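Local coordinates for PhnB-like domain-containing protein (PDB 1U69), which is of unknown function but carries a PhnB-like domain of the glyoxalase superfamily and may contribute to drug resistance, at residues S5-A17 with I61-H74. Residues are numbered along the deposited sequence; the frame is centred on the assembly and turned at random.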
loop_
_atom_site.group_PDB
_atom_site.type_symbol
_atom_site.label_atom_id
_atom_site.label_comp_id
_atom_site.label_asym_id
_atom_site.label_seq_id
_atom_site.Cartn_x
_atom_site.Cartn_y
_atom_site.Cartn_z
ATOM N N SER A 5 -4.951 -10.542 -8.402
ATOM C CA SER A 5 -5.069 -9.857 -7.089
ATOM C C SER A 5 -6.388 -10.264 -6.435
ATOM O O SER A 5 -7.344 -10.602 -7.125
ATOM C CB SER A 5 -5.001 -8.345 -7.261
ATOM O OG SER A 5 -3.688 -7.939 -7.669
ATOM N N LYS A 6 -6.422 -10.226 -5.107
ATOM C CA LYS A 6 -7.600 -10.669 -4.370
ATOM C C LYS A 6 -8.789 -9.753 -4.664
ATOM O O LYS A 6 -9.907 -10.219 -4.839
ATOM C CB LYS A 6 -7.295 -10.699 -2.881
ATOM C CG LYS A 6 -8.432 -11.165 -2.015
ATOM C CD LYS A 6 -8.845 -12.573 -2.357
ATOM C CE LYS A 6 -9.796 -13.193 -1.296
ATOM N NZ LYS A 6 -10.058 -14.627 -1.589
ATOM N N ASN A 7 -8.514 -8.460 -4.708
ATOM C CA ASN A 7 -9.524 -7.426 -4.933
ATOM C C ASN A 7 -9.009 -6.494 -6.022
ATOM O O ASN A 7 -7.928 -5.922 -5.906
ATOM C CB ASN A 7 -9.797 -6.659 -3.625
ATOM C CG ASN A 7 -10.941 -5.657 -3.748
ATOM O OD1 ASN A 7 -11.769 -5.770 -4.642
ATOM N ND2 ASN A 7 -10.980 -4.656 -2.854
ATOM N N THR A 8 -9.784 -6.366 -7.087
ATOM C CA THR A 8 -9.398 -5.602 -8.276
ATOM C C THR A 8 -10.434 -4.516 -8.533
ATOM O O THR A 8 -11.628 -4.766 -8.428
ATOM C CB THR A 8 -9.327 -6.564 -9.487
ATOM O OG1 THR A 8 -8.367 -7.608 -9.224
ATOM C CG2 THR A 8 -8.832 -5.864 -10.746
ATOM N N ILE A 9 -9.981 -3.310 -8.852
ATOM C CA ILE A 9 -10.870 -2.192 -9.171
ATOM C C ILE A 9 -11.338 -2.376 -10.611
ATOM O O ILE A 9 -10.514 -2.312 -11.508
ATOM C CB ILE A 9 -10.118 -0.843 -8.991
ATOM C CG1 ILE A 9 -9.910 -0.491 -7.510
ATOM C CG2 ILE A 9 -10.898 0.332 -9.636
ATOM C CD1 ILE A 9 -9.365 -1.554 -6.627
ATOM N N CYS A 10 -12.637 -2.592 -10.829
ATOM C CA CYS A 10 -13.202 -2.816 -12.165
ATOM C C CYS A 10 -13.909 -1.556 -12.651
ATOM O O CYS A 10 -14.817 -1.069 -11.999
ATOM C CB CYS A 10 -14.181 -3.992 -12.137
ATOM S SG CYS A 10 -14.799 -4.477 -13.752
ATOM N N LEU A 11 -13.460 -1.023 -13.784
ATOM C CA LEU A 11 -13.995 0.214 -14.332
ATOM C C LEU A 11 -14.626 -0.086 -15.679
ATOM O O LEU A 11 -14.028 -0.776 -16.502
ATOM C CB LEU A 11 -12.882 1.238 -14.492
ATOM C CG LEU A 11 -12.284 1.691 -13.154
ATOM C CD1 LEU A 11 -10.990 2.427 -13.407
ATOM C CD2 LEU A 11 -13.283 2.546 -12.396
ATOM N N TRP A 12 -15.830 0.447 -15.885
ATOM C CA TRP A 12 -16.653 0.184 -17.069
ATOM C C TRP A 12 -16.279 1.155 -18.181
ATOM O O TRP A 12 -16.172 2.361 -17.951
ATOM C CB TRP A 12 -18.130 0.358 -16.699
ATOM C CG TRP A 12 -19.138 -0.224 -17.641
ATOM C CD1 TRP A 12 -19.501 0.260 -18.861
ATOM C CD2 TRP A 12 -19.945 -1.374 -17.407
ATOM N NE1 TRP A 12 -20.481 -0.532 -19.405
ATOM C CE2 TRP A 12 -20.776 -1.543 -18.535
ATOM C CE3 TRP A 12 -20.057 -2.285 -16.359
ATOM C CZ2 TRP A 12 -21.687 -2.589 -18.647
ATOM C CZ3 TRP A 12 -20.966 -3.331 -16.470
ATOM C CH2 TRP A 12 -21.762 -3.476 -17.609
ATOM N N TYR A 13 -16.085 0.623 -19.382
ATOM C CA TYR A 13 -15.833 1.425 -20.582
ATOM C C TYR A 13 -16.776 0.999 -21.700
ATOM O O TYR A 13 -17.284 -0.119 -21.703
ATOM C CB TYR A 13 -14.378 1.266 -21.062
ATOM C CG TYR A 13 -13.370 1.784 -20.073
ATOM C CD1 TYR A 13 -12.959 3.112 -20.098
ATOM C CD2 TYR A 13 -12.835 0.940 -19.096
ATOM C CE1 TYR A 13 -12.065 3.598 -19.164
ATOM C CE2 TYR A 13 -11.934 1.412 -18.171
ATOM C CZ TYR A 13 -11.553 2.734 -18.201
ATOM O OH TYR A 13 -10.676 3.179 -17.239
ATOM N N ASP A 14 -17.010 1.920 -22.630
ATOM C CA ASP A 14 -17.726 1.665 -23.871
ATOM C C ASP A 14 -16.685 1.408 -24.968
ATOM O O ASP A 14 -16.228 2.336 -25.649
ATOM C CB ASP A 14 -18.572 2.893 -24.213
ATOM C CG ASP A 14 -19.450 2.693 -25.422
ATOM O OD1 ASP A 14 -19.561 1.560 -25.908
ATOM O OD2 ASP A 14 -20.074 3.643 -25.933
ATOM N N SER A 15 -16.298 0.153 -25.119
ATOM C CA SER A 15 -15.312 -0.261 -26.111
ATOM C C SER A 15 -13.983 0.511 -26.092
ATOM O O SER A 15 -13.390 0.706 -27.147
ATOM C CB SER A 15 -15.913 -0.113 -27.512
ATOM O OG SER A 15 -15.743 1.228 -27.952
ATOM N N ALA A 16 -13.532 0.982 -24.936
ATOM C CA ALA A 16 -12.320 1.803 -24.857
ATOM C C ALA A 16 -11.328 1.364 -23.773
ATOM O O ALA A 16 -10.379 2.102 -23.479
ATOM C CB ALA A 16 -12.711 3.246 -24.615
ATOM N N ALA A 17 -11.527 0.182 -23.179
ATOM C CA ALA A 17 -10.703 -0.253 -22.045
ATOM C C ALA A 17 -9.214 -0.286 -22.355
ATOM O O ALA A 17 -8.397 0.128 -21.531
ATOM C CB ALA A 17 -11.164 -1.627 -21.520
ATOM N N ILE A 61 -2.407 0.050 -7.503
ATOM C CA ILE A 61 -3.787 -0.430 -7.509
ATOM C C ILE A 61 -4.030 -1.363 -8.698
ATOM O O ILE A 61 -3.900 -0.940 -9.859
ATOM C CB ILE A 61 -4.802 0.753 -7.587
ATOM C CG1 ILE A 61 -4.594 1.746 -6.443
ATOM C CG2 ILE A 61 -6.222 0.231 -7.572
ATOM C CD1 ILE A 61 -4.708 1.173 -5.080
ATOM N N PRO A 62 -4.406 -2.610 -8.431
ATOM C CA PRO A 62 -4.760 -3.540 -9.507
ATOM C C PRO A 62 -6.142 -3.215 -10.070
ATOM O O PRO A 62 -7.094 -3.078 -9.293
ATOM C CB PRO A 62 -4.761 -4.907 -8.805
ATOM C CG PRO A 62 -5.122 -4.594 -7.374
ATOM C CD PRO A 62 -4.511 -3.241 -7.101
ATOM N N CYS A 63 -6.236 -3.082 -11.388
ATOM C CA CYS A 63 -7.466 -2.672 -12.046
ATOM C C CYS A 63 -7.812 -3.588 -13.197
ATOM O O CYS A 63 -6.955 -4.306 -13.715
ATOM C CB CYS A 63 -7.353 -1.247 -12.570
ATOM S SG CYS A 63 -7.013 0.023 -11.348
ATOM N N LEU A 64 -9.094 -3.561 -13.564
ATOM C CA LEU A 64 -9.623 -4.261 -14.726
ATOM C C LEU A 64 -10.508 -3.263 -15.469
ATOM O O LEU A 64 -11.393 -2.661 -14.862
ATOM C CB LEU A 64 -10.456 -5.468 -14.271
ATOM C CG LEU A 64 -10.894 -6.478 -15.337
ATOM C CD1 LEU A 64 -9.697 -7.320 -15.771
ATOM C CD2 LEU A 64 -12.026 -7.359 -14.807
ATOM N N GLY A 65 -10.244 -3.068 -16.762
ATOM C CA GLY A 65 -11.109 -2.274 -17.627
ATOM C C GLY A 65 -12.043 -3.229 -18.354
ATOM O O GLY A 65 -11.579 -4.167 -19.012
ATOM N N LEU A 66 -13.347 -2.995 -18.243
ATOM C CA LEU A 66 -14.356 -3.884 -18.808
ATOM C C LEU A 66 -15.082 -3.181 -19.929
ATOM O O LEU A 66 -15.693 -2.145 -19.707
ATOM C CB LEU A 66 -15.359 -4.266 -17.717
ATOM C CG LEU A 66 -16.607 -5.070 -18.103
ATOM C CD1 LEU A 66 -16.284 -6.413 -18.729
ATOM C CD2 LEU A 66 -17.440 -5.296 -16.837
ATOM N N ASN A 67 -15.024 -3.754 -21.131
ATOM C CA ASN A 67 -15.803 -3.245 -22.256
ATOM C C ASN A 67 -17.243 -3.740 -22.192
ATOM O O ASN A 67 -17.594 -4.774 -22.752
ATOM C CB ASN A 67 -15.139 -3.619 -23.582
ATOM C CG ASN A 67 -13.897 -2.785 -23.855
ATOM O OD1 ASN A 67 -13.833 -1.622 -23.446
ATOM N ND2 ASN A 67 -12.907 -3.368 -24.535
ATOM N N GLY A 68 -18.084 -2.962 -21.525
ATOM C CA GLY A 68 -19.470 -3.329 -21.311
ATOM C C GLY A 68 -20.459 -2.515 -22.093
ATOM O O GLY A 68 -21.659 -2.708 -21.917
ATOM N N GLY A 69 -19.999 -1.612 -22.956
ATOM C CA GLY A 69 -20.903 -0.796 -23.744
ATOM C C GLY A 69 -21.370 0.435 -22.995
ATOM O O GLY A 69 -20.879 0.745 -21.914
ATOM N N PRO A 70 -22.311 1.174 -23.578
ATOM C CA PRO A 70 -22.821 2.409 -22.963
ATOM C C PRO A 70 -23.833 2.260 -21.816
ATOM O O PRO A 70 -24.437 3.278 -21.464
ATOM C CB PRO A 70 -23.479 3.126 -24.159
ATOM C CG PRO A 70 -23.907 2.060 -25.004
ATOM C CD PRO A 70 -22.908 0.930 -24.903
ATOM N N ALA A 71 -23.993 1.075 -21.222
ATOM C CA ALA A 71 -25.120 0.827 -20.323
ATOM C C ALA A 71 -25.011 1.623 -19.042
ATOM O O ALA A 71 -26.016 2.049 -18.493
ATOM C CB ALA A 71 -25.259 -0.659 -19.991
ATOM N N PHE A 72 -23.788 1.812 -18.563
ATOM C CA PHE A 72 -23.573 2.554 -17.324
ATOM C C PHE A 72 -22.605 3.710 -17.532
ATOM O O PHE A 72 -21.707 3.645 -18.386
ATOM C CB PHE A 72 -23.076 1.609 -16.217
ATOM C CG PHE A 72 -24.013 0.464 -15.940
ATOM C CD1 PHE A 72 -25.219 0.676 -15.266
ATOM C CD2 PHE A 72 -23.719 -0.814 -16.376
ATOM C CE1 PHE A 72 -26.093 -0.378 -15.014
ATOM C CE2 PHE A 72 -24.593 -1.877 -16.126
ATOM C CZ PHE A 72 -25.778 -1.655 -15.449
ATOM N N ARG A 73 -22.778 4.752 -16.719
ATOM C CA ARG A 73 -21.966 5.969 -16.773
ATOM C C ARG A 73 -21.284 6.216 -15.435
ATOM O O ARG A 73 -21.847 5.913 -14.381
ATOM C CB ARG A 73 -22.850 7.173 -17.106
ATOM C CG ARG A 73 -23.443 7.056 -18.487
ATOM C CD ARG A 73 -24.248 8.250 -18.981
ATOM N NE ARG A 73 -23.788 8.785 -20.271
ATOM C CZ ARG A 73 -23.488 8.081 -21.378
ATOM N NH1 ARG A 73 -23.574 6.744 -21.432
ATOM N NH2 ARG A 73 -23.081 8.740 -22.463
ATOM N N HIS A 74 -20.079 6.771 -15.496
ATOM C CA HIS A 74 -19.310 7.109 -14.285
ATOM C C HIS A 74 -19.848 8.368 -13.598
ATOM O O HIS A 74 -20.502 9.209 -14.206
ATOM C CB HIS A 74 -17.808 7.297 -14.612
ATOM C CG HIS A 74 -17.130 6.018 -14.978
ATOM N ND1 HIS A 74 -16.866 5.031 -14.057
ATOM C CD2 HIS A 74 -16.739 5.526 -16.178
ATOM C CE1 HIS A 74 -16.336 3.988 -14.674
ATOM N NE2 HIS A 74 -16.253 4.260 -15.958
#
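With CG anti to the backbone N (chi1 -163°), W12 carries its indole across to G68, G69 and F72, whereas N67 swings CG anti to its carbonyl carbon (chi1 -74°), which carries OD1 to A17. Both belong to a parallel pair of strands, 7-13 and 61-67, the first and fourth strands of a beta-alpha-beta-beta-beta module of the glyoxalase superfamily. Five backbone bonds, their donors alternating between the strands, begin with I9 N to P62 O and end with Y13 N to L66 O; P62, with no N-H to give, suits a position where its carbonyl alone is used. On the other side of strand 7-13 a strand of the second subunit continues the sheet antiparallel.

Where strand 61-67 has ended, the indole lies between the chain at G68 and the ring of F72. G68 CA lies 3.1 Å above the W12 ring plane, offset toward its rim; having no CB, glycine suits this close approach. Against the opposite face F72 presents its edge, a T-shaped pair with planes at 87° and CD2 3.5 Å from W12 CH2. W12 NE1 donates to G69 O (2.8 Å) in the indole plane, which helps fix the ring's rotation. H74 reaches back, its NE2 meeting a lone pair of W12 O at 2.8 Å.

At the edge of the Y13 ring, CE2 lies 3.8 Å from G65 CA, and G65, with no side chain, suits the tight space shared with A17 CB. N67 ND2 is held by V51 O, leaving OD1 to accept, in its carbonyl plane, from A17 N at 2.9 Å where helix 17-27 begins.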